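Local coordinates for uncharacterized protein (Sulfolobus solfataricus P2, PDB 2QS7) that is of unknown function but belongs to the DsrE/DsrF-like family and is a putative oxidoreductase, at residues K7-I19 against G36-L48. Sequence-based numbering, arbitrary orientation. Where two conformers were deposited one is given.
Sequences KKKLSIIVFSGTI and GYEVNLFFTFWGL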
# COMPACT_ATOMS: atom_id res chain seq x y z
N LYS A 7 23.87 2.35 8.95
CA LYS A 7 23.13 3.06 7.82
C LYS A 7 21.65 2.65 7.64
O LYS A 7 21.30 1.48 7.46
CB LYS A 7 23.85 2.91 6.49
CG LYS A 7 23.36 3.87 5.42
CD LYS A 7 24.35 3.88 4.25
CE LYS A 7 24.15 5.05 3.27
NZ LYS A 7 25.05 5.02 2.06
N LYS A 8 20.81 3.66 7.75
CA LYS A 8 19.36 3.57 7.62
C LYS A 8 19.00 3.05 6.23
O LYS A 8 19.66 3.37 5.25
CB LYS A 8 18.72 4.93 7.84
CG LYS A 8 18.94 5.52 9.25
CD LYS A 8 18.01 6.74 9.44
CE LYS A 8 17.95 7.21 10.88
NZ LYS A 8 19.28 7.34 11.51
N LYS A 9 17.92 2.30 6.15
CA LYS A 9 17.53 1.69 4.89
C LYS A 9 16.07 1.78 4.65
O LYS A 9 15.27 1.61 5.57
CB LYS A 9 17.97 0.21 4.96
CG LYS A 9 17.67 -0.62 3.75
CD LYS A 9 18.46 -1.99 3.82
CE LYS A 9 18.05 -2.86 4.95
NZ LYS A 9 18.61 -4.25 4.85
N LEU A 10 15.72 2.05 3.40
CA LEU A 10 14.36 2.08 2.92
C LEU A 10 14.24 1.18 1.69
O LEU A 10 15.02 1.30 0.75
CB LEU A 10 13.99 3.49 2.50
CG LEU A 10 12.60 3.70 1.88
CD1 LEU A 10 11.48 3.37 2.86
CD2 LEU A 10 12.48 5.16 1.37
N SER A 11 13.26 0.28 1.70
CA SER A 11 13.01 -0.58 0.57
C SER A 11 11.56 -0.43 0.16
O SER A 11 10.66 -0.39 1.00
CB SER A 11 13.35 -2.04 0.92
OG SER A 11 14.72 -2.20 1.38
N ILE A 12 11.33 -0.33 -1.13
CA ILE A 12 9.97 -0.13 -1.64
C ILE A 12 9.66 -1.08 -2.75
O ILE A 12 10.45 -1.22 -3.69
CB ILE A 12 9.81 1.31 -2.22
CG1 ILE A 12 10.22 2.37 -1.19
CG2 ILE A 12 8.35 1.53 -2.73
CD1 ILE A 12 10.09 3.81 -1.77
N ILE A 13 8.50 -1.75 -2.63
CA ILE A 13 7.97 -2.59 -3.69
C ILE A 13 7.07 -1.66 -4.49
O ILE A 13 6.04 -1.16 -4.00
CB ILE A 13 7.15 -3.80 -3.21
CG1 ILE A 13 8.02 -4.71 -2.38
CG2 ILE A 13 6.53 -4.58 -4.40
CD1 ILE A 13 7.24 -5.88 -1.70
N VAL A 14 7.52 -1.36 -5.69
CA VAL A 14 6.79 -0.43 -6.58
C VAL A 14 5.90 -1.27 -7.43
O VAL A 14 6.30 -1.75 -8.51
CB VAL A 14 7.74 0.44 -7.44
CG1 VAL A 14 6.94 1.47 -8.26
CG2 VAL A 14 8.81 1.13 -6.57
N PHE A 15 4.70 -1.51 -6.92
CA PHE A 15 3.69 -2.31 -7.62
C PHE A 15 2.85 -1.50 -8.58
O PHE A 15 2.47 -1.99 -9.69
CB PHE A 15 2.76 -2.92 -6.55
CG PHE A 15 1.55 -3.58 -7.10
CD1 PHE A 15 1.57 -4.90 -7.48
CD2 PHE A 15 0.37 -2.88 -7.24
CE1 PHE A 15 0.45 -5.48 -7.98
CE2 PHE A 15 -0.73 -3.48 -7.72
CZ PHE A 15 -0.70 -4.77 -8.10
N SER A 16 2.51 -0.29 -8.14
CA SER A 16 1.62 0.60 -8.92
C SER A 16 2.32 1.26 -10.10
O SER A 16 3.54 1.39 -10.13
CB SER A 16 1.00 1.65 -8.01
OG SER A 16 0.32 1.03 -6.93
N GLY A 17 1.52 1.64 -11.10
CA GLY A 17 2.05 2.26 -12.29
C GLY A 17 1.40 3.59 -12.68
O GLY A 17 1.69 4.09 -13.73
N THR A 18 0.55 4.15 -11.83
CA THR A 18 -0.09 5.42 -12.11
C THR A 18 0.86 6.53 -11.65
O THR A 18 1.65 6.35 -10.76
CB THR A 18 -1.48 5.54 -11.46
OG1 THR A 18 -1.39 5.29 -10.05
CG2 THR A 18 -2.41 4.53 -12.07
N ILE A 19 0.75 7.69 -12.28
CA ILE A 19 1.65 8.79 -12.00
C ILE A 19 1.57 9.27 -10.56
O ILE A 19 2.59 9.62 -9.99
CB ILE A 19 1.46 9.98 -13.01
CG1 ILE A 19 2.61 10.99 -12.92
CG2 ILE A 19 0.13 10.70 -12.80
CD1 ILE A 19 3.92 10.43 -13.33
N GLY A 36 20.96 10.21 3.52
CA GLY A 36 21.92 9.17 3.87
C GLY A 36 21.39 7.76 3.96
O GLY A 36 22.10 6.86 4.38
N TYR A 37 20.15 7.53 3.55
CA TYR A 37 19.60 6.18 3.53
C TYR A 37 20.08 5.36 2.34
O TYR A 37 20.32 5.92 1.28
CB TYR A 37 18.07 6.22 3.38
CG TYR A 37 17.24 6.57 4.62
CD1 TYR A 37 17.26 7.85 5.18
CD2 TYR A 37 16.42 5.61 5.21
CE1 TYR A 37 16.50 8.17 6.31
CE2 TYR A 37 15.65 5.92 6.35
CZ TYR A 37 15.70 7.20 6.89
OH TYR A 37 14.96 7.48 8.01
N GLU A 38 20.16 4.04 2.51
CA GLU A 38 20.37 3.11 1.43
C GLU A 38 18.92 2.89 0.96
O GLU A 38 18.01 2.68 1.78
CB GLU A 38 21.00 1.83 1.99
CG GLU A 38 20.98 0.66 1.03
CD GLU A 38 21.31 -0.71 1.71
OE1 GLU A 38 22.09 -0.63 2.73
OE2 GLU A 38 20.77 -1.82 1.20
N VAL A 39 18.66 2.98 -0.35
CA VAL A 39 17.32 2.79 -0.86
C VAL A 39 17.33 1.67 -1.88
O VAL A 39 18.16 1.65 -2.78
CB VAL A 39 16.74 4.10 -1.51
CG1 VAL A 39 15.35 3.88 -1.98
CG2 VAL A 39 16.77 5.26 -0.52
N ASN A 40 16.38 0.74 -1.72
CA ASN A 40 16.22 -0.37 -2.64
C ASN A 40 14.84 -0.27 -3.23
O ASN A 40 13.86 -0.19 -2.50
CB ASN A 40 16.37 -1.72 -1.92
CG ASN A 40 17.66 -1.85 -1.21
OD1 ASN A 40 18.72 -1.83 -1.83
ND2 ASN A 40 17.58 -2.00 0.10
N LEU A 41 14.75 -0.27 -4.55
CA LEU A 41 13.45 -0.25 -5.22
C LEU A 41 13.28 -1.55 -5.98
O LEU A 41 14.18 -1.98 -6.71
CB LEU A 41 13.36 0.92 -6.19
CG LEU A 41 13.59 2.32 -5.60
CD1 LEU A 41 13.61 3.37 -6.75
CD2 LEU A 41 12.57 2.66 -4.56
N PHE A 42 12.11 -2.15 -5.82
CA PHE A 42 11.76 -3.38 -6.52
C PHE A 42 10.51 -3.15 -7.36
O PHE A 42 9.40 -3.02 -6.83
CB PHE A 42 11.51 -4.51 -5.54
CG PHE A 42 11.24 -5.83 -6.21
CD1 PHE A 42 12.23 -6.47 -6.91
CD2 PHE A 42 10.00 -6.43 -6.13
CE1 PHE A 42 11.97 -7.69 -7.50
CE2 PHE A 42 9.77 -7.63 -6.71
CZ PHE A 42 10.73 -8.25 -7.39
N PHE A 43 10.69 -3.08 -8.69
CA PHE A 43 9.58 -2.83 -9.58
C PHE A 43 8.93 -4.11 -10.01
O PHE A 43 9.58 -4.98 -10.57
CB PHE A 43 10.02 -2.03 -10.79
CG PHE A 43 10.39 -0.63 -10.46
CD1 PHE A 43 11.64 -0.34 -9.94
CD2 PHE A 43 9.51 0.42 -10.69
CE1 PHE A 43 12.01 0.96 -9.63
CE2 PHE A 43 9.87 1.74 -10.38
CZ PHE A 43 11.14 2.00 -9.84
N THR A 44 7.64 -4.21 -9.76
CA THR A 44 6.89 -5.41 -10.03
C THR A 44 5.53 -5.04 -10.61
O THR A 44 5.08 -3.90 -10.50
CB THR A 44 6.76 -6.24 -8.73
OG1 THR A 44 6.26 -7.54 -9.06
CG2 THR A 44 5.83 -5.56 -7.69
N PHE A 45 4.90 -5.98 -11.28
CA PHE A 45 3.61 -5.73 -11.92
C PHE A 45 3.57 -4.43 -12.69
O PHE A 45 4.34 -4.24 -13.61
CB PHE A 45 2.46 -5.85 -10.89
CG PHE A 45 2.10 -7.27 -10.58
CD1 PHE A 45 2.84 -8.00 -9.63
CD2 PHE A 45 1.07 -7.91 -11.27
CE1 PHE A 45 2.53 -9.36 -9.37
CE2 PHE A 45 0.75 -9.25 -11.02
CZ PHE A 45 1.48 -9.97 -10.08
N TRP A 46 2.69 -3.53 -12.30
CA TRP A 46 2.47 -2.30 -13.07
C TRP A 46 3.66 -1.37 -13.01
O TRP A 46 3.92 -0.60 -13.95
CB TRP A 46 1.22 -1.60 -12.56
CG TRP A 46 0.08 -2.53 -12.41
CD1 TRP A 46 -0.62 -2.78 -11.28
CD2 TRP A 46 -0.46 -3.37 -13.43
NE1 TRP A 46 -1.60 -3.72 -11.53
CE2 TRP A 46 -1.51 -4.11 -12.84
CE3 TRP A 46 -0.16 -3.59 -14.78
CZ2 TRP A 46 -2.27 -5.04 -13.56
CZ3 TRP A 46 -0.89 -4.52 -15.48
CH2 TRP A 46 -1.95 -5.23 -14.87
N GLY A 47 4.38 -1.44 -11.91
CA GLY A 47 5.56 -0.62 -11.72
C GLY A 47 6.65 -1.08 -12.65
O GLY A 47 7.46 -0.29 -13.10
N LEU A 48 6.70 -2.36 -12.94
CA LEU A 48 7.72 -2.87 -13.85
C LEU A 48 7.43 -2.36 -15.25
O LEU A 48 8.32 -2.00 -16.01
CB LEU A 48 7.75 -4.38 -13.78
CG LEU A 48 8.85 -5.03 -14.60
CD1 LEU A 48 10.20 -4.50 -14.21
CD2 LEU A 48 8.76 -6.50 -14.35
O HOH W 1 21.89 6.36 7.31
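Lys8 and Tyr37 meet where strands 9-14 and 38-43 begin: CB of Lys8 sits over one face of the phenol, 3.6 Å from the ring centroid and 17° off its normal, and CD continues across the ring to lie 3.4 Å from the Tyr37 OH. Lys8 reaches this path because its CG is anti to the carbonyl carbon. The hydroxyl bonds Asp134 of a neighbouring subunit, so an alanine at Tyr37 would probably cost that aspartate this hydrogen bond and leave the Lys8 methylenes without the ring face they lie on. From here the two strands run as the parallel pair of a beta-alpha-beta unit, connected through helix 19-34, with seven backbone hydrogen bonds from Glu38 N to Lys8 O through Thr44 N to Val14 O. On one face of the sheet, Asn40 ND2 donates to Ser11 OG at 3.1 Å, nearly straight (174°) and within the amide plane; a weak bond to Glu38 OE2 engages the same nitrogen, while OD1 accepts from Arg135, so the amide's flip is well determined. On the other face, Val14 CB rests over the Phe43 ring, 4.1 Å from its centroid, and Ile12 CB meets Leu41 CD2 at 3.9 Å. Beyond the strands, Phe15, with CG anti to its nitrogen, presents its ring face to the edge of the five-membered ring of Trp46 in an offset edge-to-face pair (planes at 75°), while its CE1 approaches Phe45 CG at 3.6 Å. Trp46 NE1 bonds Asp20 of another neighbouring subunit. Chemically, one face thus starts polar, with Lys9, Glu38, Ser11 and Asn40, whose buried amide is satisfied by Ser11 OG and Arg135; the other is apolar, Leu10, Ile12 and Val14 beside Val39, Leu41 and Phe43, and the two ends make polar contacts with different subunits.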